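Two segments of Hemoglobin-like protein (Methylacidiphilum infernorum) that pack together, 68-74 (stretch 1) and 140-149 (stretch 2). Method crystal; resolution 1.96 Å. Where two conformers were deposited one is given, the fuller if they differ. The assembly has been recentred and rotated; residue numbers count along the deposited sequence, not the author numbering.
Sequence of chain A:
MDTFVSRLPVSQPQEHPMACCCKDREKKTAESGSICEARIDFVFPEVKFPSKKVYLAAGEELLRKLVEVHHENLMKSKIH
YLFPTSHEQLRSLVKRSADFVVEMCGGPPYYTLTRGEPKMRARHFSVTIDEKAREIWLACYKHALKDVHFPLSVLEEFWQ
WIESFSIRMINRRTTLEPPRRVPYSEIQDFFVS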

# COMPACT_ATOMS: atom_id res chain seq x y z
N GLU A 68 4.07 -27.55 -1.88
CA GLU A 68 2.80 -28.22 -1.62
C GLU A 68 2.43 -28.11 -0.15
O GLU A 68 1.32 -27.72 0.19
CB GLU A 68 2.88 -29.69 -2.06
CG GLU A 68 1.74 -30.57 -1.56
CD GLU A 68 0.38 -30.19 -2.13
OE1 GLU A 68 0.31 -29.81 -3.32
OE2 GLU A 68 -0.62 -30.30 -1.39
N VAL A 69 3.36 -28.44 0.74
CA VAL A 69 3.07 -28.37 2.17
C VAL A 69 2.82 -26.93 2.61
O VAL A 69 1.94 -26.66 3.44
CB VAL A 69 4.22 -29.02 2.99
CG1 VAL A 69 4.06 -28.71 4.48
CG2 VAL A 69 4.24 -30.53 2.75
N HIS A 70 3.58 -25.98 2.07
CA HIS A 70 3.37 -24.58 2.46
C HIS A 70 1.92 -24.22 2.14
O HIS A 70 1.24 -23.55 2.92
CB HIS A 70 4.34 -23.64 1.71
CG HIS A 70 4.11 -22.18 1.98
ND1 HIS A 70 3.95 -21.26 0.97
CD2 HIS A 70 4.01 -21.49 3.14
CE1 HIS A 70 3.76 -20.06 1.50
NE2 HIS A 70 3.80 -20.17 2.82
N HIS A 71 1.47 -24.66 0.98
CA HIS A 71 0.06 -24.34 0.62
C HIS A 71 -0.94 -25.07 1.48
O HIS A 71 -1.91 -24.44 1.83
CB HIS A 71 -0.17 -24.59 -0.87
CG HIS A 71 0.25 -23.42 -1.72
ND1 HIS A 71 -0.60 -22.39 -2.03
CD2 HIS A 71 1.43 -23.12 -2.31
CE1 HIS A 71 0.03 -21.50 -2.77
NE2 HIS A 71 1.27 -21.92 -2.96
N GLU A 72 -0.68 -26.28 1.93
CA GLU A 72 -1.58 -26.95 2.88
C GLU A 72 -1.69 -26.11 4.15
O GLU A 72 -2.78 -25.92 4.69
CB GLU A 72 -1.10 -28.38 3.17
CG GLU A 72 -1.22 -29.29 1.96
CD GLU A 72 -0.50 -30.60 2.14
OE1 GLU A 72 -0.03 -30.89 3.27
OE2 GLU A 72 -0.38 -31.35 1.15
N ASN A 73 -0.55 -25.59 4.63
CA ASN A 73 -0.54 -24.74 5.81
C ASN A 73 -1.36 -23.46 5.57
O ASN A 73 -2.16 -23.05 6.40
CB ASN A 73 0.91 -24.39 6.21
CG ASN A 73 1.68 -25.60 6.76
OD1 ASN A 73 1.07 -26.63 7.08
ND2 ASN A 73 3.01 -25.48 6.86
N LEU A 74 -1.14 -22.83 4.42
CA LEU A 74 -1.89 -21.62 4.07
C LEU A 74 -3.41 -21.84 4.09
O LEU A 74 -4.15 -20.95 4.53
CB LEU A 74 -1.45 -21.11 2.69
CG LEU A 74 -0.11 -20.38 2.64
CD1 LEU A 74 0.26 -20.11 1.19
CD2 LEU A 74 -0.18 -19.06 3.42
N CYS A 140 3.67 -19.89 7.97
CA CYS A 140 3.30 -21.10 7.27
C CYS A 140 4.51 -21.71 6.57
O CYS A 140 4.60 -22.93 6.42
CB CYS A 140 2.21 -20.84 6.24
SG CYS A 140 0.58 -20.55 6.99
N TYR A 141 5.43 -20.86 6.10
CA TYR A 141 6.60 -21.37 5.39
C TYR A 141 7.61 -21.94 6.37
O TYR A 141 8.23 -22.98 6.11
CB TYR A 141 7.23 -20.28 4.54
CG TYR A 141 7.44 -20.68 3.11
CD1 TYR A 141 7.00 -19.87 2.07
CD2 TYR A 141 8.09 -21.86 2.78
CE1 TYR A 141 7.20 -20.21 0.75
CE2 TYR A 141 8.29 -22.22 1.46
CZ TYR A 141 7.83 -21.39 0.45
OH TYR A 141 8.01 -21.73 -0.88
N LYS A 142 7.78 -21.25 7.50
CA LYS A 142 8.66 -21.76 8.57
C LYS A 142 8.25 -23.18 8.94
O LYS A 142 9.10 -24.10 9.00
CB LYS A 142 8.58 -20.85 9.80
CG LYS A 142 9.55 -21.26 10.94
CD LYS A 142 9.32 -20.42 12.21
CE LYS A 142 8.03 -20.80 12.90
NZ LYS A 142 7.87 -20.08 14.21
N HIS A 143 6.97 -23.39 9.18
CA HIS A 143 6.49 -24.75 9.48
C HIS A 143 6.70 -25.75 8.34
O HIS A 143 7.13 -26.88 8.59
CB HIS A 143 5.04 -24.74 9.95
CG HIS A 143 4.89 -24.23 11.35
ND1 HIS A 143 4.63 -22.91 11.64
CD2 HIS A 143 5.02 -24.86 12.55
CE1 HIS A 143 4.57 -22.75 12.95
NE2 HIS A 143 4.81 -23.92 13.52
N ALA A 144 6.38 -25.34 7.11
CA ALA A 144 6.63 -26.23 5.97
C ALA A 144 8.09 -26.67 5.91
O ALA A 144 8.39 -27.85 5.69
CB ALA A 144 6.20 -25.58 4.64
N LEU A 145 9.00 -25.71 6.06
CA LEU A 145 10.44 -25.99 5.96
C LEU A 145 10.84 -27.07 6.95
O LEU A 145 11.59 -27.99 6.62
CB LEU A 145 11.24 -24.70 6.21
CG LEU A 145 11.26 -23.74 5.01
CD1 LEU A 145 11.75 -22.34 5.39
CD2 LEU A 145 12.11 -24.33 3.90
N LYS A 146 10.32 -26.96 8.18
CA LYS A 146 10.62 -27.98 9.20
C LYS A 146 9.90 -29.29 8.89
O LYS A 146 10.50 -30.38 9.01
CB LYS A 146 10.20 -27.48 10.60
CG LYS A 146 10.34 -28.56 11.67
CD LYS A 146 10.36 -27.99 13.08
CE LYS A 146 10.94 -29.04 14.04
NZ LYS A 146 11.07 -28.55 15.44
N ASP A 147 8.64 -29.19 8.50
CA ASP A 147 7.80 -30.34 8.23
C ASP A 147 8.40 -31.28 7.19
O ASP A 147 8.25 -32.47 7.29
CB ASP A 147 6.40 -29.90 7.75
OD1 ASP A 147 4.67 -28.42 8.45
OD2 ASP A 147 5.79 -29.44 10.04
N VAL A 148 9.07 -30.72 6.19
CA VAL A 148 9.60 -31.52 5.09
C VAL A 148 11.10 -31.78 5.26
O VAL A 148 11.75 -32.35 4.38
CB VAL A 148 9.37 -30.86 3.71
CG1 VAL A 148 7.89 -30.51 3.52
CG2 VAL A 148 10.23 -29.60 3.57
N HIS A 149 11.66 -31.37 6.40
CA HIS A 149 13.07 -31.60 6.68
C HIS A 149 13.98 -31.01 5.60
O HIS A 149 14.92 -31.67 5.11
CB HIS A 149 13.34 -33.11 6.87
CG HIS A 149 12.29 -33.80 7.68
ND1 HIS A 149 11.90 -33.36 8.93
CD2 HIS A 149 11.52 -34.88 7.41
CE1 HIS A 149 10.94 -34.14 9.39
NE2 HIS A 149 10.69 -35.08 8.49
O HOH W 1 5.23 -21.43 -2.06

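Two helical segments, 68-74 and 140-147, pack with their N-to-C directions 135° apart and their axes 8.4 Å apart at closest approach, burying 424 Å² in total. The backbones come nearest at His 70 and Ala 144, where the CA atoms lie 5.1 Å apart; the methyl of Ala 144 points toward the first helix, and its CB lies 3.7 Å from the backbone N of His 70, so the small side chain fills the little space left there.

One direct hydrogen bond crosses the contact. Asn 73 ND2 donates to Cys 140 O at 3.0 Å and nearly straight (167°). That carbonyl also accepts the helical bond from Ala 144 N, at 3.1 Å from Cys 140 O, so the amide adds a second donor without breaking the helix. The Asn 73 side chain is a knob set among Cys 140, His 143, Ala 144 and Asp 147; its short, polar end can reach the backbone from within this hole.

The aromatic contact is a face-to-face stack of His 70 on Tyr 141, with ring centroids 3.7 Å apart and planes at 20°. The His 70 chi1 is t, and although its CA-to-CB bond points sideways, the ring end comes nearer to the second helix. His 70 CB also makes a CH-pi contact over the tyrosine face, 4.2 Å from the ring centroid. A water joins the polar atoms of the pair, 3.3 Å from His 70 ND1 and 3.0 Å from Tyr 141 OH, while His 70 NE2 is hydrogen-bonded elsewhere in the structure.

Apolar contacts complete the packing. Branched Val 69 spreads its methyls, CG1 lying 3.8 Å from Ala 144 CB and CG2 3.7 Å from Val 148 CG1, just past the helix end. Leu 74 CD2 rests 3.9 Å from Cys 140 SG, whose compact, weakly polar sulfur suits this buried site.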